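Local coordinates for VWFA domain-containing protein (Alicyclobacillus acidocaldarius subsp. acidocaldarius, PDB 3RAG) that is of unknown function but has a von Willebrand factor A-type fold that holds a sodium ion, probably at the family's metal-binding site, at residues L129-A134 with K166-P171; H136-L141 with D223-H228; S175-P180 with T187-P192. All blocks are in the same frame, centred on the assembly; numbering follows the deposited sequence.

Interaction 1 (L129-A134 with K166-P171)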
ATOM      1  N   LEU A 129       6.581 -14.563  10.289  1.00 31.28           N
ATOM      2  CA  LEU A 129       6.013 -14.339   8.961  1.00 27.66           C
ATOM      3  C   LEU A 129       6.155 -12.864   8.551  1.00 29.35           C
ATOM      4  O   LEU A 129       6.484 -12.559   7.400  1.00 33.44           O
ATOM      5  CB  LEU A 129       4.524 -14.722   8.921  1.00 28.74           C
ATOM      6  CG  LEU A 129       4.291 -16.245   8.972  1.00 32.57           C
ATOM      7  CD1 LEU A 129       2.829 -16.562   9.235  1.00 35.14           C
ATOM      8  CD2 LEU A 129       4.749 -16.848   7.645  1.00 36.95           C
ATOM      9  N   GLU A 130       5.901 -11.958   9.494  0.59 29.56           N
ATOM     10  CA  GLU A 130       5.990 -10.527   9.197  0.59 30.87           C
ATOM     11  C   GLU A 130       7.383 -10.144   8.693  0.59 33.76           C
ATOM     12  O   GLU A 130       7.533  -9.191   7.922  0.59 33.61           O
ATOM     13  CB  GLU A 130       5.601  -9.692  10.421  0.59 35.90           C
ATOM     14  CG  GLU A 130       5.693  -8.194  10.166  0.59 42.25           C
ATOM     15  CD  GLU A 130       5.072  -7.346  11.265  0.59 52.58           C
ATOM     16  OE1 GLU A 130       4.617  -7.909  12.296  0.59 48.64           O
ATOM     17  OE2 GLU A 130       5.034  -6.108  11.083  0.59 53.78           O
ATOM     18  N   ASP A 131       8.401 -10.895   9.113  1.00 31.69           N
ATOM     19  CA  ASP A 131       9.767 -10.640   8.664  1.00 33.59           C
ATOM     20  C   ASP A 131      10.136 -11.373   7.383  1.00 36.21           C
ATOM     21  O   ASP A 131      10.954 -10.882   6.591  1.00 34.46           O
ATOM     22  CB  ASP A 131      10.773 -11.021   9.768  1.00 36.98           C
ATOM     23  CG  ASP A 131      12.218 -10.817   9.334  1.00 45.29           C
ATOM     24  OD1 ASP A 131      12.605  -9.654   9.081  1.00 47.63           O
ATOM     25  OD2 ASP A 131      12.966 -11.812   9.245  1.00 45.19           O
ATOM     26  N   GLU A 132       9.546 -12.551   7.182  1.00 34.63           N
ATOM     27  CA  GLU A 132      10.041 -13.511   6.185  1.00 32.15           C
ATOM     28  C   GLU A 132       9.237 -13.669   4.904  1.00 35.68           C
ATOM     29  O   GLU A 132       9.787 -14.105   3.891  1.00 35.02           O
ATOM     30  CB  GLU A 132      10.249 -14.894   6.836  1.00 36.83           C
ATOM     31  CG  GLU A 132      11.350 -14.898   7.829  1.00 36.71           C
ATOM     32  CD  GLU A 132      11.540 -16.261   8.489  1.00 46.83           C
ATOM     33  OE1 GLU A 132      10.818 -17.210   8.110  1.00 42.74           O
ATOM     34  OE2 GLU A 132      12.403 -16.365   9.382  1.00 51.46           O
ATOM     35  N   VAL A 133       7.955 -13.319   4.916  1.00 33.03           N
ATOM     36  CA  VAL A 133       7.179 -13.451   3.682  1.00 31.33           C
ATOM     37  C   VAL A 133       7.651 -12.432   2.647  1.00 34.37           C
ATOM     38  O   VAL A 133       8.244 -11.407   2.991  1.00 32.53           O
ATOM     39  CB  VAL A 133       5.629 -13.301   3.900  1.00 27.49           C
ATOM     40  CG1 VAL A 133       5.101 -14.331   4.924  1.00 32.78           C
ATOM     41  CG2 VAL A 133       5.231 -11.859   4.308  1.00 29.40           C
ATOM     42  N   ALA A 134       7.394 -12.724   1.380  1.00 30.28           N
ATOM     43  CA  ALA A 134       7.613 -11.745   0.330  1.00 31.80           C
ATOM     44  C   ALA A 134       6.597 -10.615   0.524  1.00 30.31           C
ATOM     45  O   ALA A 134       5.476 -10.849   0.975  1.00 30.88           O
ATOM     46  CB  ALA A 134       7.484 -12.393  -1.071  1.00 31.56           C
ATOM     47  N   LYS A 166      13.538  -2.900   3.513  1.00 36.20           N
ATOM     48  CA  LYS A 166      14.607  -3.756   3.026  1.00 41.16           C
ATOM     49  C   LYS A 166      15.321  -4.477   4.178  1.00 37.19           C
ATOM     50  O   LYS A 166      16.028  -5.444   3.957  1.00 41.27           O
ATOM     51  CB  LYS A 166      15.611  -2.942   2.193  1.00 49.59           C
ATOM     52  CG  LYS A 166      16.296  -3.735   1.084  1.00 62.84           C
ATOM     53  CD  LYS A 166      17.010  -2.832   0.054  1.00 65.29           C
ATOM     54  CE  LYS A 166      18.166  -2.061   0.685  1.00 71.95           C
ATOM     55  NZ  LYS A 166      19.064  -1.422  -0.332  1.00 76.98           N
ATOM     56  N   VAL A 167      15.149  -3.965   5.388  1.00 38.46           N
ATOM     57  CA  VAL A 167      15.720  -4.562   6.585  1.00 44.35           C
ATOM     58  C   VAL A 167      15.163  -5.978   6.828  1.00 45.69           C
ATOM     59  O   VAL A 167      15.867  -6.842   7.345  1.00 46.46           O
ATOM     60  CB  VAL A 167      15.421  -3.666   7.817  1.00 51.97           C
ATOM     61  CG1 VAL A 167      15.833  -4.342   9.105  1.00 56.68           C
ATOM     62  CG2 VAL A 167      16.127  -2.317   7.664  1.00 53.89           C
ATOM     63  N   ARG A 168      13.903  -6.197   6.450  1.00 41.06           N
ATOM     64  CA  ARG A 168      13.243  -7.501   6.588  1.00 40.62           C
ATOM     65  C   ARG A 168      14.035  -8.601   5.901  1.00 37.24           C
ATOM     66  O   ARG A 168      14.723  -8.345   4.917  1.00 38.65           O
ATOM     67  CB  ARG A 168      11.839  -7.461   5.946  1.00 39.95           C
ATOM     68  CG  ARG A 168      10.814  -6.522   6.597  1.00 43.16           C
ATOM     69  CD  ARG A 168       9.406  -6.769   5.984  1.00 41.60           C
ATOM     70  NE  ARG A 168       9.554  -7.375   4.660  1.00 50.57           N
ATOM     71  CZ  ARG A 168       9.006  -8.528   4.291  1.00 37.83           C
ATOM     72  NH1 ARG A 168       8.229  -9.226   5.125  1.00 35.76           N
ATOM     73  NH2 ARG A 168       9.236  -8.980   3.084  1.00 38.33           N
ATOM     74  N   SER A 169      13.917  -9.835   6.394  1.00 37.18           N
ATOM     75  CA  SER A 169      14.548 -10.971   5.745  1.00 38.19           C
ATOM     76  C   SER A 169      13.904 -11.250   4.414  1.00 33.38           C
ATOM     77  O   SER A 169      14.577 -11.611   3.460  1.00 37.26           O
ATOM     78  CB  SER A 169      14.429 -12.243   6.606  1.00 42.88           C
ATOM     79  OG  SER A 169      15.085 -12.055   7.837  1.00 54.85           O
ATOM     80  N   GLY A 170      12.588 -11.106   4.350  1.00 34.79           N
ATOM     81  CA  GLY A 170      11.870 -11.548   3.171  1.00 33.31           C
ATOM     82  C   GLY A 170      12.064 -10.611   1.999  1.00 38.00           C
ATOM     83  O   GLY A 170      12.429  -9.454   2.171  1.00 38.62           O
ATOM     84  N   PRO A 171      11.803 -11.105   0.791  1.00 32.51           N
ATOM     85  CA  PRO A 171      12.036 -10.258  -0.382  1.00 40.43           C
ATOM     86  C   PRO A 171      11.060  -9.089  -0.458  1.00 37.19           C
ATOM     87  O   PRO A 171       9.895  -9.221  -0.063  1.00 36.79           O
ATOM     88  CB  PRO A 171      11.821 -11.207  -1.566  1.00 43.37           C
ATOM     89  CG  PRO A 171      11.049 -12.363  -1.024  1.00 47.32           C
ATOM     90  CD  PRO A 171      11.374 -12.473   0.442  1.00 39.18           C
TER
HETATM   91  O   HOH W   1      15.301  -8.749   9.723  1.00 46.22           O

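Interaction 2 (H136-L141 with D223-H228)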
ATOM      1  N   HIS A 136       4.917  -7.554  -1.676  1.00 29.85           N
ATOM      2  CA  HIS A 136       4.788  -6.902  -2.986  1.00 28.11           C
ATOM      3  C   HIS A 136       3.954  -5.649  -2.762  1.00 26.43           C
ATOM      4  O   HIS A 136       2.850  -5.740  -2.268  1.00 26.94           O
ATOM      5  CB  HIS A 136       4.067  -7.797  -3.989  1.00 29.30           C
ATOM      6  CG  HIS A 136       4.807  -9.049  -4.315  1.00 33.16           C
ATOM      7  ND1 HIS A 136       4.247 -10.067  -5.060  1.00 33.45           N
ATOM      8  CD2 HIS A 136       6.061  -9.451  -4.005  1.00 32.85           C
ATOM      9  CE1 HIS A 136       5.127 -11.044  -5.192  1.00 35.04           C
ATOM     10  NE2 HIS A 136       6.237 -10.694  -4.565  1.00 37.12           N
ATOM     11  N   LEU A 137       4.492  -4.498  -3.136  1.00 25.87           N
ATOM     12  CA  LEU A 137       3.904  -3.215  -2.759  1.00 24.25           C
ATOM     13  C   LEU A 137       3.915  -2.302  -3.970  1.00 24.60           C
ATOM     14  O   LEU A 137       4.965  -2.117  -4.607  1.00 28.17           O
ATOM     15  CB  LEU A 137       4.773  -2.570  -1.666  1.00 29.48           C
ATOM     16  CG  LEU A 137       4.432  -1.131  -1.249  1.00 30.74           C
ATOM     17  CD1 LEU A 137       3.045  -1.025  -0.664  1.00 26.32           C
ATOM     18  CD2 LEU A 137       5.467  -0.536  -0.268  1.00 31.48           C
ATOM     19  N   VAL A 138       2.763  -1.724  -4.299  1.00 25.03           N
ATOM     20  CA  VAL A 138       2.750  -0.672  -5.297  1.00 24.75           C
ATOM     21  C   VAL A 138       2.399   0.619  -4.588  1.00 26.41           C
ATOM     22  O   VAL A 138       1.361   0.710  -3.915  1.00 26.88           O
ATOM     23  CB  VAL A 138       1.694  -0.917  -6.389  1.00 25.41           C
ATOM     24  CG1 VAL A 138       1.709   0.243  -7.378  1.00 27.38           C
ATOM     25  CG2 VAL A 138       2.005  -2.234  -7.113  1.00 28.99           C
ATOM     26  N   VAL A 139       3.268   1.616  -4.719  1.00 26.46           N
ATOM     27  CA  VAL A 139       3.002   2.920  -4.121  1.00 24.78           C
ATOM     28  C   VAL A 139       2.414   3.804  -5.237  1.00 23.35           C
ATOM     29  O   VAL A 139       3.062   3.976  -6.284  1.00 25.54           O
ATOM     30  CB  VAL A 139       4.309   3.541  -3.589  1.00 27.09           C
ATOM     31  CG1 VAL A 139       4.024   4.905  -2.981  1.00 27.32           C
ATOM     32  CG2 VAL A 139       4.977   2.609  -2.547  1.00 27.23           C
ATOM     33  N   CYS A 140       1.191   4.320  -5.036  1.00 25.06           N
ATOM     34  CA  CYS A 140       0.493   5.159  -6.030  1.00 27.20           C
ATOM     35  C   CYS A 140       0.561   6.582  -5.542  1.00 25.96           C
ATOM     36  O   CYS A 140       0.011   6.887  -4.490  1.00 24.74           O
ATOM     37  CB  CYS A 140      -0.999   4.808  -6.149  1.00 27.86           C
ATOM     38  SG  CYS A 140      -1.284   3.120  -6.641  1.00 33.67           S
ATOM     39  N   LEU A 141       1.245   7.437  -6.290  1.00 24.44           N
ATOM     40  CA  LEU A 141       1.507   8.803  -5.858  1.00 23.88           C
ATOM     41  C   LEU A 141       0.699   9.797  -6.689  1.00 26.37           C
ATOM     42  O   LEU A 141       0.843   9.888  -7.922  1.00 24.97           O
ATOM     43  CB  LEU A 141       3.013   9.121  -5.998  1.00 20.77           C
ATOM     44  CG  LEU A 141       3.925   8.175  -5.228  1.00 20.87           C
ATOM     45  CD1 LEU A 141       5.397   8.549  -5.434  1.00 25.25           C
ATOM     46  CD2 LEU A 141       3.552   8.301  -3.723  1.00 23.46           C
ATOM     47  N   ASP A 223      -3.342  -4.465 -11.196  1.00 28.46           N
ATOM     48  CA  ASP A 223      -2.852  -5.149 -12.400  1.00 30.28           C
ATOM     49  C   ASP A 223      -1.377  -5.518 -12.279  1.00 34.94           C
ATOM     50  O   ASP A 223      -0.972  -6.630 -12.638  1.00 33.56           O
ATOM     51  CB  ASP A 223      -3.047  -4.289 -13.665  1.00 36.72           C
ATOM     52  CG  ASP A 223      -4.458  -4.372 -14.220  1.00 41.33           C
ATOM     53  OD1 ASP A 223      -5.313  -5.023 -13.585  1.00 40.21           O
ATOM     54  OD2 ASP A 223      -4.721  -3.784 -15.285  1.00 39.47           O
ATOM     55  N   LEU A 224      -0.570  -4.562 -11.815  1.00 28.56           N
ATOM     56  CA  LEU A 224       0.865  -4.780 -11.631  1.00 30.20           C
ATOM     57  C   LEU A 224       1.122  -5.904 -10.643  1.00 34.54           C
ATOM     58  O   LEU A 224       1.987  -6.761 -10.879  1.00 33.25           O
ATOM     59  CB  LEU A 224       1.548  -3.491 -11.148  1.00 28.75           C
ATOM     60  CG  LEU A 224       1.699  -2.401 -12.213  1.00 34.34           C
ATOM     61  CD1 LEU A 224       2.070  -1.064 -11.555  1.00 33.87           C
ATOM     62  CD2 LEU A 224       2.731  -2.821 -13.239  1.00 38.64           C
ATOM     63  N   LEU A 225       0.386  -5.901  -9.533  1.00 30.28           N
ATOM     64  CA  LEU A 225       0.557  -6.931  -8.502  1.00 27.74           C
ATOM     65  C   LEU A 225       0.211  -8.318  -9.043  1.00 33.68           C
ATOM     66  O   LEU A 225       0.924  -9.298  -8.807  1.00 34.16           O
ATOM     67  CB  LEU A 225      -0.284  -6.607  -7.249  1.00 26.96           C
ATOM     68  CG  LEU A 225       0.228  -5.434  -6.402  1.00 29.93           C
ATOM     69  CD1 LEU A 225      -0.848  -4.914  -5.434  1.00 26.74           C
ATOM     70  CD2 LEU A 225       1.537  -5.801  -5.635  1.00 27.85           C
ATOM     71  N   LEU A 226      -0.881  -8.397  -9.785  1.00 33.33           N
ATOM     72  CA  LEU A 226      -1.318  -9.673 -10.335  1.00 36.57           C
ATOM     73  C   LEU A 226      -0.365 -10.186 -11.423  1.00 38.46           C
ATOM     74  O   LEU A 226      -0.089 -11.382 -11.490  1.00 41.10           O
ATOM     75  CB  LEU A 226      -2.753  -9.565 -10.860  1.00 40.42           C
ATOM     76  CG  LEU A 226      -3.795  -9.243  -9.772  1.00 39.96           C
ATOM     77  CD1 LEU A 226      -5.181  -9.045 -10.380  1.00 48.23           C
ATOM     78  CD2 LEU A 226      -3.843 -10.306  -8.677  1.00 48.65           C
ATOM     79  N   SER A 227       0.141  -9.286 -12.261  1.00 36.94           N
ATOM     80  CA  SER A 227       1.118  -9.672 -13.285  1.00 39.91           C
ATOM     81  C   SER A 227       2.408 -10.141 -12.638  1.00 44.62           C
ATOM     82  O   SER A 227       3.041 -11.099 -13.103  1.00 44.64           O
ATOM     83  CB  SER A 227       1.435  -8.506 -14.219  1.00 45.81           C
ATOM     84  OG  SER A 227       0.262  -8.061 -14.862  1.00 60.92           O
ATOM     85  N   HIS A 228       2.806  -9.458 -11.567  1.00 38.98           N
ATOM     86  CA  HIS A 228       4.031  -9.822 -10.869  1.00 39.11           C
ATOM     87  C   HIS A 228       3.904 -11.211 -10.245  1.00 44.30           C
ATOM     88  O   HIS A 228       4.827 -12.036 -10.346  1.00 44.95           O
ATOM     89  CB  HIS A 228       4.381  -8.785  -9.807  1.00 35.29           C
ATOM     90  CG  HIS A 228       5.743  -8.966  -9.220  1.00 34.83           C
ATOM     91  ND1 HIS A 228       6.884  -8.983  -9.995  1.00 41.56           N
ATOM     92  CD2 HIS A 228       6.150  -9.156  -7.941  1.00 35.02           C
ATOM     93  CE1 HIS A 228       7.937  -9.162  -9.214  1.00 41.16           C
ATOM     94  NE2 HIS A 228       7.519  -9.283  -7.968  1.00 39.88           N
TER
HETATM   95  O   HOH W   2       1.776  -9.971  -6.243  1.00 41.22           O

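Interaction 3 (S175-P180 with T187-P192)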
ATOM      1  N   SER A 175       6.929  -1.260  -6.618  1.00 28.12           N
ATOM      2  CA  SER A 175       6.754  -0.531  -7.874  1.00 26.96           C
ATOM      3  C   SER A 175       6.120   0.806  -7.513  1.00 26.48           C
ATOM      4  O   SER A 175       5.437   0.917  -6.483  1.00 25.87           O
ATOM      5  CB  SER A 175       5.820  -1.321  -8.797  1.00 32.06           C
ATOM      6  OG  SER A 175       5.510  -0.579  -9.966  1.00 29.80           O
ATOM      7  N   VAL A 176       6.344   1.824  -8.338  1.00 29.37           N
ATOM      8  CA  VAL A 176       5.759   3.124  -8.055  1.00 26.81           C
ATOM      9  C   VAL A 176       5.002   3.597  -9.289  1.00 27.23           C
ATOM     10  O   VAL A 176       5.486   3.481 -10.430  1.00 28.91           O
ATOM     11  CB  VAL A 176       6.864   4.165  -7.706  1.00 27.95           C
ATOM     12  CG1 VAL A 176       6.261   5.560  -7.496  1.00 26.59           C
ATOM     13  CG2 VAL A 176       7.706   3.691  -6.495  1.00 27.44           C
ATOM     14  N   ILE A 177       3.790   4.087  -9.070  1.00 26.05           N
ATOM     15  CA  ILE A 177       3.097   4.756 -10.144  1.00 26.80           C
ATOM     16  C   ILE A 177       2.641   6.122  -9.701  1.00 26.31           C
ATOM     17  O   ILE A 177       2.463   6.379  -8.505  1.00 29.07           O
ATOM     18  CB  ILE A 177       1.904   3.952 -10.684  1.00 35.22           C
ATOM     19  CG1 ILE A 177       0.826   3.814  -9.653  1.00 33.01           C
ATOM     20  CG2 ILE A 177       2.316   2.558 -11.123  1.00 31.40           C
ATOM     21  CD1 ILE A 177      -0.273   2.861 -10.141  1.00 46.48           C
ATOM     22  N   ALA A 178       2.482   7.004 -10.677  1.00 26.20           N
ATOM     23  CA  ALA A 178       1.969   8.346 -10.464  1.00 24.95           C
ATOM     24  C   ALA A 178       0.616   8.482 -11.161  1.00 25.71           C
ATOM     25  O   ALA A 178       0.376   7.869 -12.195  1.00 28.00           O
ATOM     26  CB  ALA A 178       2.929   9.372 -11.058  1.00 30.23           C
ATOM     27  N   PHE A 179      -0.260   9.298 -10.588  1.00 22.79           N
ATOM     28  CA  PHE A 179      -1.531   9.612 -11.206  1.00 23.68           C
ATOM     29  C   PHE A 179      -1.807  11.090 -10.991  1.00 27.05           C
ATOM     30  O   PHE A 179      -1.714  11.586  -9.873  1.00 28.93           O
ATOM     31  CB  PHE A 179      -2.683   8.725 -10.669  1.00 23.34           C
ATOM     32  CG  PHE A 179      -2.963   8.865  -9.184  1.00 25.92           C
ATOM     33  CD1 PHE A 179      -4.050   9.615  -8.750  1.00 29.32           C
ATOM     34  CD2 PHE A 179      -2.166   8.230  -8.233  1.00 25.90           C
ATOM     35  CE1 PHE A 179      -4.342   9.738  -7.402  1.00 25.44           C
ATOM     36  CE2 PHE A 179      -2.455   8.339  -6.842  1.00 24.03           C
ATOM     37  CZ  PHE A 179      -3.544   9.090  -6.432  1.00 24.88           C
ATOM     38  N   PRO A 180      -2.137  11.807 -12.065  1.00 25.46           N
ATOM     39  CA  PRO A 180      -2.351  11.328 -13.440  1.00 26.91           C
ATOM     40  C   PRO A 180      -1.045  11.036 -14.202  1.00 31.44           C
ATOM     41  O   PRO A 180       0.041  11.196 -13.653  1.00 32.47           O
ATOM     42  CB  PRO A 180      -3.073  12.506 -14.101  1.00 33.51           C
ATOM     43  CG  PRO A 180      -2.558  13.711 -13.374  1.00 33.30           C
ATOM     44  CD  PRO A 180      -2.324  13.270 -11.945  1.00 23.30           C
ATOM     45  N   THR A 187      -2.241   7.245 -15.820  1.00 31.09           N
ATOM     46  CA  THR A 187      -1.207   6.928 -14.833  1.00 27.33           C
ATOM     47  C   THR A 187       0.133   6.838 -15.541  1.00 30.49           C
ATOM     48  O   THR A 187       0.212   6.745 -16.776  1.00 30.88           O
ATOM     49  CB  THR A 187      -1.443   5.578 -14.139  1.00 31.41           C
ATOM     50  OG1 THR A 187      -1.163   4.512 -15.075  1.00 30.99           O
ATOM     51  CG2 THR A 187      -2.877   5.489 -13.588  1.00 32.44           C
ATOM     52  N   ARG A 188       1.187   6.891 -14.753  1.00 28.52           N
ATOM     53  CA  ARG A 188       2.529   6.757 -15.296  1.00 29.91           C
ATOM     54  C   ARG A 188       3.259   5.724 -14.458  1.00 30.61           C
ATOM     55  O   ARG A 188       3.272   5.812 -13.232  1.00 30.65           O
ATOM     56  CB  ARG A 188       3.242   8.099 -15.194  1.00 34.75           C
ATOM     57  CG  ARG A 188       4.623   8.145 -15.798  1.00 51.69           C
ATOM     58  CD  ARG A 188       5.405   9.329 -15.194  1.00 60.30           C
ATOM     59  NE  ARG A 188       4.623  10.572 -15.139  1.00 53.20           N
ATOM     60  CZ  ARG A 188       5.011  11.714 -15.711  1.00 61.92           C
ATOM     61  NH1 ARG A 188       4.247  12.796 -15.632  1.00 63.18           N
ATOM     62  NH2 ARG A 188       6.171  11.776 -16.363  1.00 56.73           N
ATOM     63  N   LEU A 189       3.859   4.725 -15.099  1.00 28.77           N
ATOM     64  CA  LEU A 189       4.683   3.795 -14.346  1.00 31.29           C
ATOM     65  C   LEU A 189       6.015   4.477 -14.056  1.00 33.64           C
ATOM     66  O   LEU A 189       6.792   4.754 -14.972  1.00 37.46           O
ATOM     67  CB  LEU A 189       4.911   2.514 -15.141  1.00 33.79           C
ATOM     68  CG  LEU A 189       5.784   1.468 -14.426  1.00 37.19           C
ATOM     69  CD1 LEU A 189       5.051   0.889 -13.234  1.00 32.21           C
ATOM     70  CD2 LEU A 189       6.200   0.367 -15.403  1.00 47.09           C
ATOM     71  N   VAL A 190       6.289   4.748 -12.787  1.00 26.84           N
ATOM     72  CA  VAL A 190       7.532   5.422 -12.409  1.00 29.18           C
ATOM     73  C   VAL A 190       8.702   4.432 -12.344  1.00 30.51           C
ATOM     74  O   VAL A 190       9.811   4.709 -12.848  1.00 30.23           O
ATOM     75  CB  VAL A 190       7.370   6.186 -11.063  1.00 29.67           C
ATOM     76  CG1 VAL A 190       8.678   6.870 -10.669  1.00 30.73           C
ATOM     77  CG2 VAL A 190       6.272   7.216 -11.202  1.00 29.27           C
ATOM     78  N   GLN A 191       8.463   3.283 -11.721  1.00 31.81           N
ATOM     79  CA  GLN A 191       9.431   2.202 -11.807  1.00 35.30           C
ATOM     80  C   GLN A 191       8.706   0.880 -11.746  1.00 33.92           C
ATOM     81  O   GLN A 191       7.679   0.764 -11.090  1.00 33.30           O
ATOM     82  CB  GLN A 191      10.437   2.286 -10.673  1.00 30.10           C
ATOM     83  CG  GLN A 191       9.836   1.954  -9.281  1.00 30.19           C
ATOM     84  CD  GLN A 191      10.924   1.778  -8.236  1.00 35.17           C
ATOM     85  OE1 GLN A 191      11.038   0.720  -7.584  1.00 35.59           O
ATOM     86  NE2 GLN A 191      11.747   2.804  -8.080  1.00 31.80           N
ATOM     87  N   PRO A 192       9.237  -0.116 -12.449  1.00 33.44           N
ATOM     88  CA  PRO A 192       8.707  -1.473 -12.339  1.00 31.54           C
ATOM     89  C   PRO A 192       9.125  -2.042 -10.999  1.00 33.19           C
ATOM     90  O   PRO A 192       9.916  -1.410 -10.300  1.00 34.29           O
ATOM     91  CB  PRO A 192       9.403  -2.224 -13.484  1.00 35.80           C
ATOM     92  CG  PRO A 192      10.624  -1.424 -13.794  1.00 44.38           C
ATOM     93  CD  PRO A 192      10.277   0.009 -13.485  1.00 34.66           C
TER

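Interaction 1 (L129-A134 with K166-P171)
Val-133 O is gripped by both terminal nitrogens of Arg-168 at the C-terminal end of helix 116-132, just before the chain enters strand 135-142 of the alpha/beta von Willebrand factor A fold. Arg-168 NH2 makes the stronger bond, 2.6 Å to Val-133 O, and arrives nearly along the C=O axis with the oxygen close to the guanidinium plane. Arg-168 NH1 adds a weak one to the same oxygen and a firmer one of 2.9 Å to Glu-130 O, which lies in the plane of the guanidinium although the donor sits well above the carbonyl plane. The arginine chain is bent at chi3 (-23°), which leaves NE on the same side as CB. The contact illustrates how a cation can meet carbonyls at and just beyond a helix's C-terminal end, whose partial negative charge would probably be eased by it.

A second set of bonds holds the loop beside that end. Asp-131 CG stands anti to its backbone N (chi1 178°), carrying the carboxylate across to Ser-169. Ser-169 OG donates to Asp-131 OD2 at 2.6 Å on the syn side, while Ser-169 N reaches Asp-131 OD1 at 3.0 Å from above the carboxylate plane. A water donates to this OD1 and to Val-167 O, joining the two. Asp-131 O meanwhile lies over one face of the guanidinium, toward its rim, and accepts from Gly-170 N at 2.8 Å. The backbones are so close here that a CB on Gly-170 would collide with Val-133 O and Glu-132 O. Where the segments leave each other for neighbouring strands, Ala-134 CB rests 3.6 Å from Pro-171 CG, and Ala-134 CA directs a C-H at Pro-171 O.

Interaction 2 (H136-L141 with D223-H228)
His-136 presents one face of its imidazole to His-228, whose CD2 sits 3.5 Å above the plane of the His-136 ring, over the ring's centre. The stack is T-shaped, with centroids 4.6 Å apart and planes at 69°, and His-228 supplies the edge. In the plane of the His-136 ring, at its rim, a water lies 2.7 Å from ND1; it donates a hydrogen bond to Leu-225 O and thereby ties strand to helix. The His-228 ring also stacks with Phe-193 of strand 188-194.

The contact is a worked example of helix-on-sheet packing in an alpha/beta fold: helix 214-232 runs nearly antiparallel to strand 135-142, their local axes 8.8 Å apart. Beyond the rings it becomes mainly aliphatic. Leu-225 CD2 lies 3.6 Å from both His-136 CB and the backbone O of His-136, and Leu-225 CG meets Val-138 CG2 at 3.7 Å. Leu-224 touches the same valine methyl more loosely through its CB. Phe-193, on the edge strand two along in the sheet, also packs on Val-138, Leu-224 and Leu-225.

Because the histidine pair meets through a carbon rather than a ring nitrogen, its attraction is of CH-pi character, and a positive charge on His-136 would probably weaken it; the single polar link between the segments runs through water.

Interaction 3 (S175-P180 with T187-P192)
Val-190 and Gln-191 both face Val-176, forming a classic beta bulge in the hairpin that ends the sheet with the antiparallel edge strand 188-194. Val-190 takes a nearly helical backbone conformation (phi/psi -81°/-45°), which lets two successive N-H groups aim at one acceptor: Val-176 O receives Val-190 N at 2.8 Å and Gln-191 N at 3.3 Å. The extra residue brings the Val-190 side chain obliquely across that of Val-176, where Val-190 CB lies 3.8 Å from Val-176 CG1. Val-190 CG2 reaches on to Ala-178 CB, and Leu-202 of helix 199-205 packs over both valines.

At the second residue of the bulge, Gln-191 O is also doubly gripped. It accepts from Val-176 N and, within the carbonyl plane, from Ser-175 OG at 2.8 Å. Ser-175 OG is anti to the backbone N (chi1 174°), a position from which it also touches Leu-189 CD1. An alanine here would probably leave Gln-191 O with Val-176 N as its one donor from the facing strand, and would open a small gap beside the leucine methyl.

On the other side of the bulge the ladder is regular. Ala-178 and Arg-188 form a hydrogen-bonded pair with two reciprocal bonds, while the guanidinium of Arg-188 goes elsewhere, to a salt bridge with Glu-205. Between the bulge and that pair, Ile-177 and Leu-189 make a non-hydrogen-bonded pair with side chains on the face that carries helix 214-232. There they cross at about a right angle, Ile-177 CG2 meeting Leu-189 CD1 at 3.8 Å.

The three contacts run from the start of two central strands toward the metal site. Interaction 1 joins the helix end and the loop that lead into strands 135-142 and 172-179, about 17 Å from interaction 2 and about 24 Å from interaction 3 between centres. Interactions 2 and 3, with centres about 10 Å apart, touch directly: strands 135-142 and 172-179 are neighbours, with probable hydrogen bonds from Leu-141 N to Ile-177 O and from Ile-177 N to Val-139 O, and Leu-224 CD1 packs on Ile-177 CG2. The side chain of Phe-179 lies about 8 Å from the sodium ion held by Asp-18, Ser-144 and Ser-146, consistent with the metal ion-dependent adhesion site (MIDAS) of vWA domains.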